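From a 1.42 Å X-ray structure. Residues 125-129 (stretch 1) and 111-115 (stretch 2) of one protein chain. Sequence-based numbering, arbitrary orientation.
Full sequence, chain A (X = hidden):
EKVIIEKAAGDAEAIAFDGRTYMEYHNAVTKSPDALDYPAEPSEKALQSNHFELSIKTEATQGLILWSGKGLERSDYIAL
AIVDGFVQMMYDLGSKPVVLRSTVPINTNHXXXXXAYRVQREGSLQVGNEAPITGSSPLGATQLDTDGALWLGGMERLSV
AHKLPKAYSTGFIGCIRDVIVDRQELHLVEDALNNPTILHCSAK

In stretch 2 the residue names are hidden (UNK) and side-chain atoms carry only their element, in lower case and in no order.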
# COMPACT_ATOMS: atom_id res chain seq x y z
N LEU A 125 4.38 -9.00 7.46
CA LEU A 125 3.27 -8.10 7.71
C LEU A 125 2.94 -8.13 9.20
O LEU A 125 2.75 -9.19 9.78
CB LEU A 125 2.04 -8.53 6.91
CG LEU A 125 0.77 -7.72 7.17
CD1 LEU A 125 0.95 -6.25 6.75
CD2 LEU A 125 -0.40 -8.33 6.42
N GLN A 126 2.89 -6.95 9.80
CA GLN A 126 2.54 -6.83 11.21
C GLN A 126 1.58 -5.69 11.43
O GLN A 126 1.94 -4.53 11.22
CB GLN A 126 3.77 -6.60 12.10
CG GLN A 126 3.39 -6.44 13.58
CD GLN A 126 4.54 -6.06 14.48
OE1 GLN A 126 4.33 -5.75 15.66
NE2 GLN A 126 5.76 -6.08 13.95
N VAL A 127 0.37 -6.02 11.86
CA VAL A 127 -0.61 -5.01 12.20
C VAL A 127 -0.67 -4.97 13.73
O VAL A 127 -0.70 -6.02 14.38
CB VAL A 127 -1.98 -5.36 11.61
CG1 VAL A 127 -3.01 -4.29 11.95
CG2 VAL A 127 -1.87 -5.53 10.10
N GLY A 128 -0.66 -3.78 14.30
CA GLY A 128 -0.68 -3.67 15.75
C GLY A 128 0.52 -4.37 16.34
O GLY A 128 1.64 -4.23 15.84
N ASN A 129 0.30 -5.15 17.40
CA ASN A 129 1.39 -5.87 18.06
C ASN A 129 1.37 -7.38 17.81
O ASN A 129 1.96 -8.14 18.56
CB ASN A 129 1.38 -5.58 19.56
CG ASN A 129 1.47 -4.10 19.87
OD1 ASN A 129 2.46 -3.44 19.53
ND2 ASN A 129 0.44 -3.56 20.51
N UNK A 111 -7.02 4.11 15.56
CA UNK A 111 -5.75 4.20 14.86
C UNK A 111 -4.95 2.92 15.09
O UNK A 111 -4.71 2.52 16.24
c UNK A 111 -6.09 9.08 12.09
c UNK A 111 -4.78 6.59 12.24
c UNK A 111 -5.50 6.69 14.75
c UNK A 111 -5.38 7.12 13.39
c UNK A 111 -4.97 5.42 15.33
c UNK A 111 -6.20 7.67 15.40
c UNK A 111 -4.85 7.29 11.06
n UNK A 111 -6.52 8.68 14.53
c UNK A 111 -6.03 8.37 13.29
c UNK A 111 -5.50 8.53 10.99
N UNK A 112 -4.53 2.31 14.00
CA UNK A 112 -3.83 1.04 14.02
C UNK A 112 -2.60 1.11 13.15
O UNK A 112 -2.67 1.55 11.99
c UNK A 112 -4.15 -1.45 13.73
o UNK A 112 -5.97 -0.08 14.27
c UNK A 112 -4.76 -0.07 13.51
N UNK A 113 -1.47 0.66 13.69
CA UNK A 113 -0.21 0.69 12.98
C UNK A 113 -0.06 -0.53 12.08
O UNK A 113 -0.48 -1.63 12.43
c UNK A 113 3.40 0.32 13.25
n UNK A 113 4.33 1.11 12.62
n UNK A 113 2.55 2.28 12.80
c UNK A 113 2.27 1.06 13.37
c UNK A 113 0.94 0.73 13.98
c UNK A 113 3.79 2.29 12.36
N UNK A 114 0.54 -0.32 10.91
CA UNK A 114 0.82 -1.38 9.95
C UNK A 114 2.28 -1.29 9.55
O UNK A 114 2.76 -0.22 9.20
c UNK A 114 -1.54 -1.33 9.04
c UNK A 114 -0.06 -1.25 8.69
c UNK A 114 -2.46 -0.96 7.90
c UNK A 114 0.32 -2.32 7.67
N UNK A 115 2.99 -2.41 9.63
CA UNK A 115 4.37 -2.49 9.17
C UNK A 115 4.44 -3.64 8.18
O UNK A 115 4.17 -4.79 8.53
c UNK A 115 5.32 -2.71 10.33
c UNK A 115 7.69 -3.14 11.06
c UNK A 115 8.01 -1.82 11.72
n UNK A 115 9.02 -2.00 12.79
c UNK A 115 6.75 -2.96 9.89

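Position 111 carries ten side-chain atoms, nine carbons and one nitrogen. One carbon leads to a fused pair of rings, five-membered and six-membered, with the nitrogen in the smaller ring. The side chain makes no contact with stretch 1. Fused rings holding a single nitrogen identify Trp111.

Position 112 has three side-chain atoms. The first carbon carries one oxygen and one carbon. The terminal carbon lies 3.5 Å from Val127 CG1 and 4.2 Å from Gly128 N. A beta carbon bearing both a hydroxyl and a methyl is Thr112. The methyl is CG2, and the oxygen, OG1, is hydrogen-bonded to a residue just outside the stretches.

Position 113 has one carbon followed by a five-membered ring of three carbons and two nitrogens. The CA-to-CB bond points sideways, and the nearest side-chain atom, CB, is 4.8 Å from Gly128 N. The ring is an imidazole, so the residue is His113. Both ring nitrogens are hydrogen-bonded elsewhere in the structure. Its link to stretch 1 is through the backbone: Gly128 N donates to His113 O at 2.9 Å.

Position 114 has four side-chain carbons, forked at the first, with one arm two carbons long. The short arm lies 4.1 Å from Leu125 CD1. The first carbon of the long arm lies 4.3 Å from Val127 CG2. Branching at the beta carbon with unequal arms gives Ile114. It is buried, and its side chain shares a sheet face with that of Val127.

Position 115 has four carbons in a row ending in nitrogen. CB lies 3.9 Å from Gln126 O. It is on the same sheet face as the Gln126 side chain, but the end of the chain leads away from stretch 1. An unbranched chain with a terminal amine is Lys115.

The contact is an antiparallel strand pairing, with the two strand directions 172° apart. Gln126 and Lys115 form a hydrogen-bonded pair: Gln126 N donates to Lys115 O at 2.8 Å, and Lys115 N donates to Gln126 O at 2.9 Å. Val127 and Ile114 form the next, non-hydrogen-bonded pair, where the CA atoms approach to 4.5 Å. The bond from Gly128 to His113 carries the backbone ladder past the end of the first strand. There Gly128 has a phi of 59°, a value that favours glycine. Apolar packing of Ile114 against Leu125 and Val127 completes the contact, which buries 312 Å².

Stretch 2 (111-115) WTHIK
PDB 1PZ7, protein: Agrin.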